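Local coordinates for protein branched-chain-amino-acid aminotransferase (Deinococcus radiodurans, PDB 3UZO) that probably catalyses the reversible transfer of amino groups from leucine, valine and isoleucine to 2-oxoglutarate, using pyridoxal 5'-phosphate as cofactor, at residues Glu77-Tyr82 with Asp95-Arg100; Tyr269-Leu274 with Asp338-Ile343; Asn90-Asp95 with Glu352-Lys357. All coordinates share one frame; numbering follows the deposited sequence.

Contact 1: Glu77-Tyr82 with Asp95-Arg100; sequences EGLKAY and DQNAAR. With PLP (pyridoxal-5'-phosphate), chain C.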
# COMPACT_ATOMS: atom_id res chain seq x y z
N GLU A 77 1.99 8.80 -11.11
CA GLU A 77 2.40 10.19 -11.17
C GLU A 77 1.18 11.04 -11.48
O GLU A 77 0.09 10.52 -11.74
CB GLU A 77 3.45 10.40 -12.27
CG GLU A 77 4.88 10.24 -11.77
CD GLU A 77 5.21 11.20 -10.65
OE1 GLU A 77 4.75 12.35 -10.69
OE2 GLU A 77 5.94 10.80 -9.72
N GLY A 78 1.37 12.35 -11.44
CA GLY A 78 0.30 13.27 -11.72
C GLY A 78 0.89 14.56 -12.24
O GLY A 78 1.73 15.15 -11.57
N LEU A 79 0.49 14.97 -13.44
CA LEU A 79 0.99 16.21 -14.01
C LEU A 79 -0.05 16.74 -14.97
O LEU A 79 -0.95 16.01 -15.39
CB LEU A 79 2.33 15.99 -14.74
CG LEU A 79 2.38 15.01 -15.90
CD1 LEU A 79 3.59 15.35 -16.76
CD2 LEU A 79 2.46 13.57 -15.38
N LYS A 80 0.07 18.00 -15.34
CA LYS A 80 -0.93 18.63 -16.20
C LYS A 80 -0.43 19.26 -17.48
O LYS A 80 0.74 19.63 -17.59
CB LYS A 80 -1.66 19.72 -15.41
CG LYS A 80 -2.55 19.24 -14.25
CD LYS A 80 -3.01 20.45 -13.42
CE LYS A 80 -4.04 20.07 -12.36
NZ LYS A 80 -4.14 21.16 -11.34
N ALA A 81 -1.34 19.38 -18.44
CA ALA A 81 -1.08 20.04 -19.72
C ALA A 81 -1.98 21.28 -19.64
O ALA A 81 -3.10 21.21 -19.10
CB ALA A 81 -1.50 19.14 -20.89
N TYR A 82 -1.50 22.41 -20.14
CA TYR A 82 -2.27 23.65 -20.08
C TYR A 82 -2.39 24.37 -21.42
O TYR A 82 -1.45 24.39 -22.21
CB TYR A 82 -1.65 24.63 -19.07
CG TYR A 82 -1.30 24.06 -17.70
CD1 TYR A 82 -0.13 23.31 -17.51
CD2 TYR A 82 -2.10 24.32 -16.59
CE1 TYR A 82 0.23 22.83 -16.25
CE2 TYR A 82 -1.75 23.84 -15.32
CZ TYR A 82 -0.59 23.10 -15.16
OH TYR A 82 -0.27 22.62 -13.91
N ASP A 95 9.81 16.10 -16.93
CA ASP A 95 11.07 15.42 -16.65
C ASP A 95 11.17 15.12 -15.15
O ASP A 95 11.72 14.10 -14.74
CB ASP A 95 12.25 16.30 -17.08
CG ASP A 95 12.31 17.62 -16.33
OD1 ASP A 95 11.38 18.44 -16.44
OD2 ASP A 95 13.31 17.83 -15.61
N GLN A 96 10.64 16.01 -14.32
CA GLN A 96 10.68 15.81 -12.88
C GLN A 96 9.81 14.61 -12.49
O GLN A 96 10.21 13.78 -11.68
CB GLN A 96 10.20 17.08 -12.16
CG GLN A 96 11.13 18.27 -12.36
CD GLN A 96 12.54 17.98 -11.87
OE1 GLN A 96 12.75 17.71 -10.69
NE2 GLN A 96 13.51 18.02 -12.78
N ASN A 97 8.63 14.51 -13.09
CA ASN A 97 7.73 13.39 -12.82
C ASN A 97 8.36 12.07 -13.27
O ASN A 97 8.24 11.07 -12.58
CB ASN A 97 6.40 13.56 -13.57
CG ASN A 97 5.62 14.76 -13.09
OD1 ASN A 97 4.81 14.68 -12.16
ND2 ASN A 97 5.86 15.88 -13.72
N ALA A 98 9.01 12.08 -14.43
CA ALA A 98 9.64 10.87 -14.94
C ALA A 98 10.71 10.39 -13.97
O ALA A 98 10.79 9.21 -13.66
CB ALA A 98 10.28 11.12 -16.31
N ALA A 99 11.54 11.32 -13.50
CA ALA A 99 12.60 10.98 -12.56
C ALA A 99 12.00 10.45 -11.26
O ALA A 99 12.48 9.46 -10.69
CB ALA A 99 13.46 12.21 -12.29
N ARG A 100 10.94 11.09 -10.78
CA ARG A 100 10.34 10.65 -9.55
C ARG A 100 9.70 9.27 -9.68
O ARG A 100 9.77 8.46 -8.76
CB ARG A 100 9.29 11.64 -9.04
CG ARG A 100 8.77 11.31 -7.65
CD ARG A 100 7.94 12.43 -7.07
NE ARG A 100 6.69 12.62 -7.80
CZ ARG A 100 5.85 13.62 -7.58
NH1 ARG A 100 6.12 14.51 -6.63
NH2 ARG A 100 4.73 13.73 -8.29
N1 PLP C . 2.03 14.89 -1.20
C2 PLP C . 1.27 13.79 -1.60
C2A PLP C . 0.91 12.73 -0.54
C3 PLP C . 0.86 13.71 -2.98
O3 PLP C . 0.12 12.66 -3.40
C4 PLP C . 1.25 14.74 -3.91
C4A PLP C . 0.79 14.59 -5.42
C5 PLP C . 2.05 15.88 -3.41
C6 PLP C . 2.42 15.93 -2.07
C5A PLP C . 2.52 17.01 -4.24
O4P PLP C . 3.43 16.64 -5.24
P PLP C . 3.36 17.30 -6.69
O1P PLP C . 2.06 17.03 -7.37
O2P PLP C . 4.57 16.63 -7.40
O3P PLP C . 3.72 18.74 -6.49
O HOH W 1 1.55 14.57 -8.92
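Arg100 NH2 donates to Glu77 OE1 at 2.8 Å and makes weaker bonds to a phosphate oxygen of the cofactor and to a water. This is part of the phosphate-binding site of a class-IV, pyridoxal-phosphate-dependent aminotransferase, built where helix 94-107 lies beside strand 74-83. Arg100 grips the Glu77 carboxylate side-on. Arg100 NE meets OE2 of Glu77 at 2.7 Å, almost straight at 176° and on the syn lone pair, while NH2 approaches OE1 of Glu77 somewhat out of the carboxylate plane. The two flat groups are nearly coplanar, and this paired salt bridge fixes the rotation of the guanidinium.

Arg100 leaves the helix with CG anti to its backbone N (chi1 -172°) and bends at chi3, which brings NE and NH2 along the carboxylate while NH1 reaches the phosphate. Arg100 NH1 donates to O2P of PLP at 2.7 Å, the same oxygen that NH2 meets weakly. Glu77, a second-shell residue, thus positions a first-shell ligand of the cofactor, which Ile266 N and Thr267 OG1 at the start of helix 266-277 also bond. Pro264 O takes a further bond from NH1.

Leu79 packs on the Asn97 side chain, chiefly through CB and CD1. The water completes the bridge, donating to Gly78 O at 2.7 Å and to PLP O1P at 3.0 Å.

Contact 2: Tyr269-Leu274 with Asp338-Ile343; sequences YSLLWL and DELVGI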
# COMPACT_ATOMS: atom_id res chain seq x y z
N TYR A 269 9.16 21.92 -4.76
CA TYR A 269 10.48 22.33 -5.24
C TYR A 269 10.39 23.52 -6.18
O TYR A 269 11.29 24.36 -6.24
CB TYR A 269 11.21 21.17 -5.91
CG TYR A 269 11.75 20.17 -4.92
CD1 TYR A 269 11.21 18.89 -4.82
CD2 TYR A 269 12.76 20.54 -4.03
CE1 TYR A 269 11.66 18.00 -3.85
CE2 TYR A 269 13.22 19.66 -3.06
CZ TYR A 269 12.67 18.39 -2.97
OH TYR A 269 13.09 17.53 -1.99
N SER A 270 9.30 23.59 -6.94
CA SER A 270 9.11 24.70 -7.86
C SER A 270 8.93 25.99 -7.04
O SER A 270 9.56 27.02 -7.33
CB SER A 270 7.89 24.45 -8.75
OG SER A 270 8.06 23.26 -9.51
N LEU A 271 8.08 25.92 -6.03
CA LEU A 271 7.81 27.07 -5.16
C LEU A 271 9.08 27.49 -4.44
O LEU A 271 9.33 28.68 -4.23
CB LEU A 271 6.72 26.72 -4.14
CG LEU A 271 5.27 26.98 -4.54
CD1 LEU A 271 5.03 26.60 -5.98
CD2 LEU A 271 4.35 26.21 -3.61
N LEU A 272 9.88 26.50 -4.06
CA LEU A 272 11.14 26.73 -3.38
C LEU A 272 12.03 27.59 -4.29
O LEU A 272 12.65 28.55 -3.84
CB LEU A 272 11.80 25.37 -3.12
CG LEU A 272 12.42 24.98 -1.78
CD1 LEU A 272 11.65 25.57 -0.62
CD2 LEU A 272 12.45 23.45 -1.68
N TRP A 273 12.05 27.25 -5.58
CA TRP A 273 12.86 27.98 -6.55
C TRP A 273 12.31 29.38 -6.81
O TRP A 273 13.06 30.37 -6.80
CB TRP A 273 12.92 27.21 -7.88
CG TRP A 273 13.97 27.75 -8.82
CD1 TRP A 273 15.29 27.41 -8.87
CD2 TRP A 273 13.80 28.80 -9.79
NE1 TRP A 273 15.95 28.18 -9.80
CE2 TRP A 273 15.06 29.04 -10.37
CE3 TRP A 273 12.70 29.56 -10.22
CZ2 TRP A 273 15.25 30.01 -11.36
CZ3 TRP A 273 12.89 30.52 -11.20
CH2 TRP A 273 14.16 30.74 -11.76
N LEU A 274 11.00 29.47 -7.04
CA LEU A 274 10.35 30.75 -7.31
C LEU A 274 10.49 31.72 -6.14
O LEU A 274 10.75 32.91 -6.33
CB LEU A 274 8.86 30.53 -7.62
CG LEU A 274 8.39 30.42 -9.08
CD1 LEU A 274 9.48 29.85 -9.95
CD2 LEU A 274 7.14 29.56 -9.14
N ASP A 338 0.35 33.25 -8.09
CA ASP A 338 0.31 33.94 -9.37
C ASP A 338 1.53 33.62 -10.23
O ASP A 338 1.42 33.47 -11.44
CB ASP A 338 0.18 35.46 -9.17
CG ASP A 338 -1.17 35.86 -8.61
OD1 ASP A 338 -2.14 35.08 -8.77
OD2 ASP A 338 -1.28 36.95 -8.01
N GLU A 339 2.69 33.50 -9.59
CA GLU A 339 3.92 33.19 -10.32
C GLU A 339 3.87 31.76 -10.85
O GLU A 339 4.15 31.50 -12.02
CB GLU A 339 5.14 33.36 -9.39
CG GLU A 339 6.50 33.37 -10.09
CD GLU A 339 6.66 34.55 -11.04
OE1 GLU A 339 6.12 35.63 -10.72
OE2 GLU A 339 7.32 34.40 -12.09
N LEU A 340 3.50 30.82 -9.99
CA LEU A 340 3.43 29.41 -10.37
C LEU A 340 2.40 29.18 -11.49
O LEU A 340 2.72 28.58 -12.52
CB LEU A 340 3.09 28.56 -9.15
CG LEU A 340 2.95 27.04 -9.28
CD1 LEU A 340 1.58 26.69 -9.82
CD2 LEU A 340 4.05 26.48 -10.16
N VAL A 341 1.18 29.66 -11.29
CA VAL A 341 0.12 29.49 -12.28
C VAL A 341 0.40 30.28 -13.56
O VAL A 341 0.09 29.81 -14.66
CB VAL A 341 -1.24 29.93 -11.68
CG1 VAL A 341 -2.36 29.68 -12.68
CG2 VAL A 341 -1.51 29.16 -10.40
N GLY A 342 1.00 31.46 -13.42
CA GLY A 342 1.33 32.26 -14.59
C GLY A 342 2.30 31.52 -15.50
O GLY A 342 2.18 31.55 -16.73
N ILE A 343 3.27 30.84 -14.90
CA ILE A 343 4.26 30.08 -15.66
C ILE A 343 3.59 28.90 -16.37
O ILE A 343 3.79 28.70 -17.57
CB ILE A 343 5.37 29.54 -14.72
CG1 ILE A 343 6.24 30.70 -14.23
CG2 ILE A 343 6.21 28.49 -15.45
CD1 ILE A 343 7.20 30.32 -13.12
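Leu274, the leucine that meets Glu339, Leu340 and Ile343, also has its CD1 at the edge of the Trp273 indole and in the plane of that ring. The indole stacks on His277 and meets the ring of Trp354 with the planes at about 65°. Among the flat groups at the interface, the Glu339 carboxylate turns its OE2 to a salt bridge with Arg278, so it is the aliphatic part of Glu339 that serves the interface.

The arrangement is a steep helix-helix crossing: the axes of 269-274 and 338-343 approach to 10.5 Å, and their N-to-C directions are 112° apart. No hydrogen bond joins the two segments; what holds them is a small set of aliphatic side-chain groups. Leu274 carries most of it, and its two methyls take different main partners. Leu274 CD2 comes over the backbone of the other helix, 3.9 Å from Leu340 CA, while Leu274 CD1 meets Ile343 CD1 tip to tip, also at 3.9 Å. Alongside those two approaches, Leu274 CG lies 3.6 Å from Glu339 CG. Glu339 has CG anti to its backbone N (chi1 -167°), which puts the methylene against the leucine, and the bend at chi2 turns the carboxylate off toward Arg278.

Leu271, about one helical turn earlier, adds a second point, its CD1 touching CG of Leu340 at 3.9 Å. The N-terminal end of helix 266-277 supplies Ile266 N and Thr267 OG1 to the cofactor. Helix 331-344 packs on this helix, while Leu271 and Leu272 rest on Phe254 of strand 253-257 and Leu272 also reaches Val283 of strand 282-286.

Contact 3: Asn90-Asp95 with Glu352-Lys357; sequences NLFRPD and EGWIVK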
# COMPACT_ATOMS: atom_id res chain seq x y z
N ASN A 90 1.18 23.88 -22.86
CA ASN A 90 2.28 23.67 -21.93
C ASN A 90 2.16 22.39 -21.12
O ASN A 90 1.10 22.06 -20.60
CB ASN A 90 2.37 24.84 -20.94
CG ASN A 90 3.02 26.07 -21.53
OD1 ASN A 90 3.44 26.08 -22.69
ND2 ASN A 90 3.11 27.13 -20.73
N LEU A 91 3.27 21.66 -21.02
CA LEU A 91 3.35 20.46 -20.20
C LEU A 91 4.37 20.94 -19.16
O LEU A 91 5.48 21.36 -19.52
CB LEU A 91 3.87 19.28 -21.02
CG LEU A 91 3.78 17.87 -20.43
CD1 LEU A 91 2.40 17.59 -19.83
CD2 LEU A 91 4.08 16.88 -21.56
N PHE A 92 3.98 20.93 -17.89
CA PHE A 92 4.82 21.43 -16.79
C PHE A 92 5.78 20.41 -16.17
O PHE A 92 5.36 19.41 -15.59
CB PHE A 92 3.91 22.01 -15.71
CG PHE A 92 4.64 22.70 -14.59
CD1 PHE A 92 5.26 23.93 -14.79
CD2 PHE A 92 4.70 22.12 -13.33
CE1 PHE A 92 5.91 24.59 -13.74
CE2 PHE A 92 5.35 22.76 -12.26
CZ PHE A 92 5.96 24.00 -12.47
N ARG A 93 7.07 20.70 -16.28
CA ARG A 93 8.15 19.87 -15.73
C ARG A 93 7.96 18.34 -15.77
O ARG A 93 8.18 17.66 -14.76
CB ARG A 93 8.43 20.32 -14.29
CG ARG A 93 8.56 21.83 -14.14
CD ARG A 93 9.19 22.22 -12.81
NE ARG A 93 10.60 21.85 -12.78
CZ ARG A 93 11.38 21.95 -11.71
NH1 ARG A 93 10.90 22.40 -10.56
NH2 ARG A 93 12.66 21.59 -11.79
N PRO A 94 7.58 17.77 -16.93
CA PRO A 94 7.39 16.32 -17.02
C PRO A 94 8.64 15.50 -16.72
O PRO A 94 8.55 14.35 -16.32
CB PRO A 94 6.88 16.13 -18.44
CG PRO A 94 7.62 17.22 -19.19
CD PRO A 94 7.45 18.40 -18.26
N ASP A 95 9.81 16.10 -16.93
CA ASP A 95 11.07 15.42 -16.65
C ASP A 95 11.17 15.12 -15.15
O ASP A 95 11.72 14.10 -14.74
CB ASP A 95 12.25 16.30 -17.08
CG ASP A 95 12.31 17.62 -16.33
OD1 ASP A 95 11.38 18.44 -16.44
OD2 ASP A 95 13.31 17.83 -15.61
N GLU A 352 14.28 28.12 -17.29
CA GLU A 352 14.82 27.19 -18.28
C GLU A 352 14.56 25.73 -17.89
O GLU A 352 14.72 25.36 -16.73
CB GLU A 352 16.32 27.42 -18.45
CG GLU A 352 16.71 28.87 -18.67
CD GLU A 352 15.94 29.52 -19.80
OE1 GLU A 352 16.03 29.03 -20.95
OE2 GLU A 352 15.23 30.52 -19.55
N GLY A 353 14.16 24.91 -18.85
CA GLY A 353 13.92 23.51 -18.55
C GLY A 353 12.49 23.23 -18.12
O GLY A 353 11.98 22.13 -18.35
N TRP A 354 11.85 24.20 -17.47
CA TRP A 354 10.47 24.04 -17.05
C TRP A 354 9.69 24.35 -18.32
O TRP A 354 10.04 25.29 -19.05
CB TRP A 354 10.07 25.07 -16.00
CG TRP A 354 10.81 25.06 -14.69
CD1 TRP A 354 12.09 24.63 -14.47
CD2 TRP A 354 10.36 25.63 -13.46
NE1 TRP A 354 12.47 24.92 -13.17
CE2 TRP A 354 11.43 25.54 -12.53
CE3 TRP A 354 9.16 26.23 -13.05
CZ2 TRP A 354 11.33 26.02 -11.22
CZ3 TRP A 354 9.06 26.71 -11.75
CH2 TRP A 354 10.14 26.60 -10.85
N ILE A 355 8.66 23.58 -18.58
CA ILE A 355 7.79 23.76 -19.75
C ILE A 355 8.25 23.11 -21.05
O ILE A 355 9.28 23.45 -21.64
CB ILE A 355 7.46 25.27 -20.00
CG1 ILE A 355 6.02 25.40 -20.50
CG2 ILE A 355 8.37 25.87 -21.06
CD1 ILE A 355 5.74 24.65 -21.78
N VAL A 356 7.44 22.16 -21.49
CA VAL A 356 7.65 21.45 -22.73
C VAL A 356 6.41 21.77 -23.56
O VAL A 356 5.28 21.50 -23.13
CB VAL A 356 7.73 19.93 -22.51
CG1 VAL A 356 7.68 19.21 -23.85
CG2 VAL A 356 9.01 19.59 -21.75
N LYS A 357 6.61 22.37 -24.73
CA LYS A 357 5.51 22.71 -25.62
C LYS A 357 5.05 21.43 -26.31
O LYS A 357 5.86 20.71 -26.88
CB LYS A 357 5.96 23.74 -26.66
CG LYS A 357 6.19 25.14 -26.10
CD LYS A 357 4.88 25.76 -25.65
CE LYS A 357 5.07 27.16 -25.10
NZ LYS A 357 3.78 27.78 -24.66
O HOH W 2 10.60 19.98 -18.58
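Arg93, at the N-cap position before helix 94-107, and Trp354 lie side by side, the guanidinium flat on the indole with centres 3.8 Å apart and planes at 6°. This is a cation-pi stack: CZ of Arg93 stands over the five-membered ring of Trp354, and CD of Arg93 adds a CH-pi contact 3.8 Å from the same ring centroid. The bend at chi3 of the Arg93 side chain (70°) brings the guanidinium down over the ring. NH1 of Arg93 goes on to the hydroxyl of Ser270, on helix 266-277.

The backbone supplies a hydrogen-bonded pair. Leu91 and Val356 are joined antiparallel, with Val356 N to Leu91 O and Leu91 N to Val356 O both 2.9 Å, which adds strand 356-357 as the outermost strand of the antiparallel sheet. Beside it, CA of Ile355 makes a C-H...O contact with Leu91 O. A water donates to both Asp95 OD1 and Gly353 O, bridging the start of the helix to the C-terminal segment.

Apolar packing fills in the rest. Phe92 CE1 sits 3.7 Å from Trp354 CE3, and Pro94 CG lies 3.8 Å from CG2 of Val356.

A strand pairing and a stacked cation together thus fasten the C-terminal tail. The cost is one polar group: the contact buries Ile355 N, which finds no partner in the model.

From the N terminus, strand 74-83 enters contact 1, the chain turns back through strand 89-91 into contact 3, and helix 94-107 then closes contact 1 after a short loop. Contact 3 stays open until residues 352-357 return near the C terminus, so contacts 1 and 3 cross, sharing Asp95 and helix 94-107. Contact 2 opens at 269-274 and closes at 338-343, in series after contact 1 and nested within the long loop of contact 3. Contacts 1 and 3 belong to neighbouring strands of the antiparallel sheet. Contact 2 joins two helices, and its Leu274 packs against Trp354, tying them to the tail.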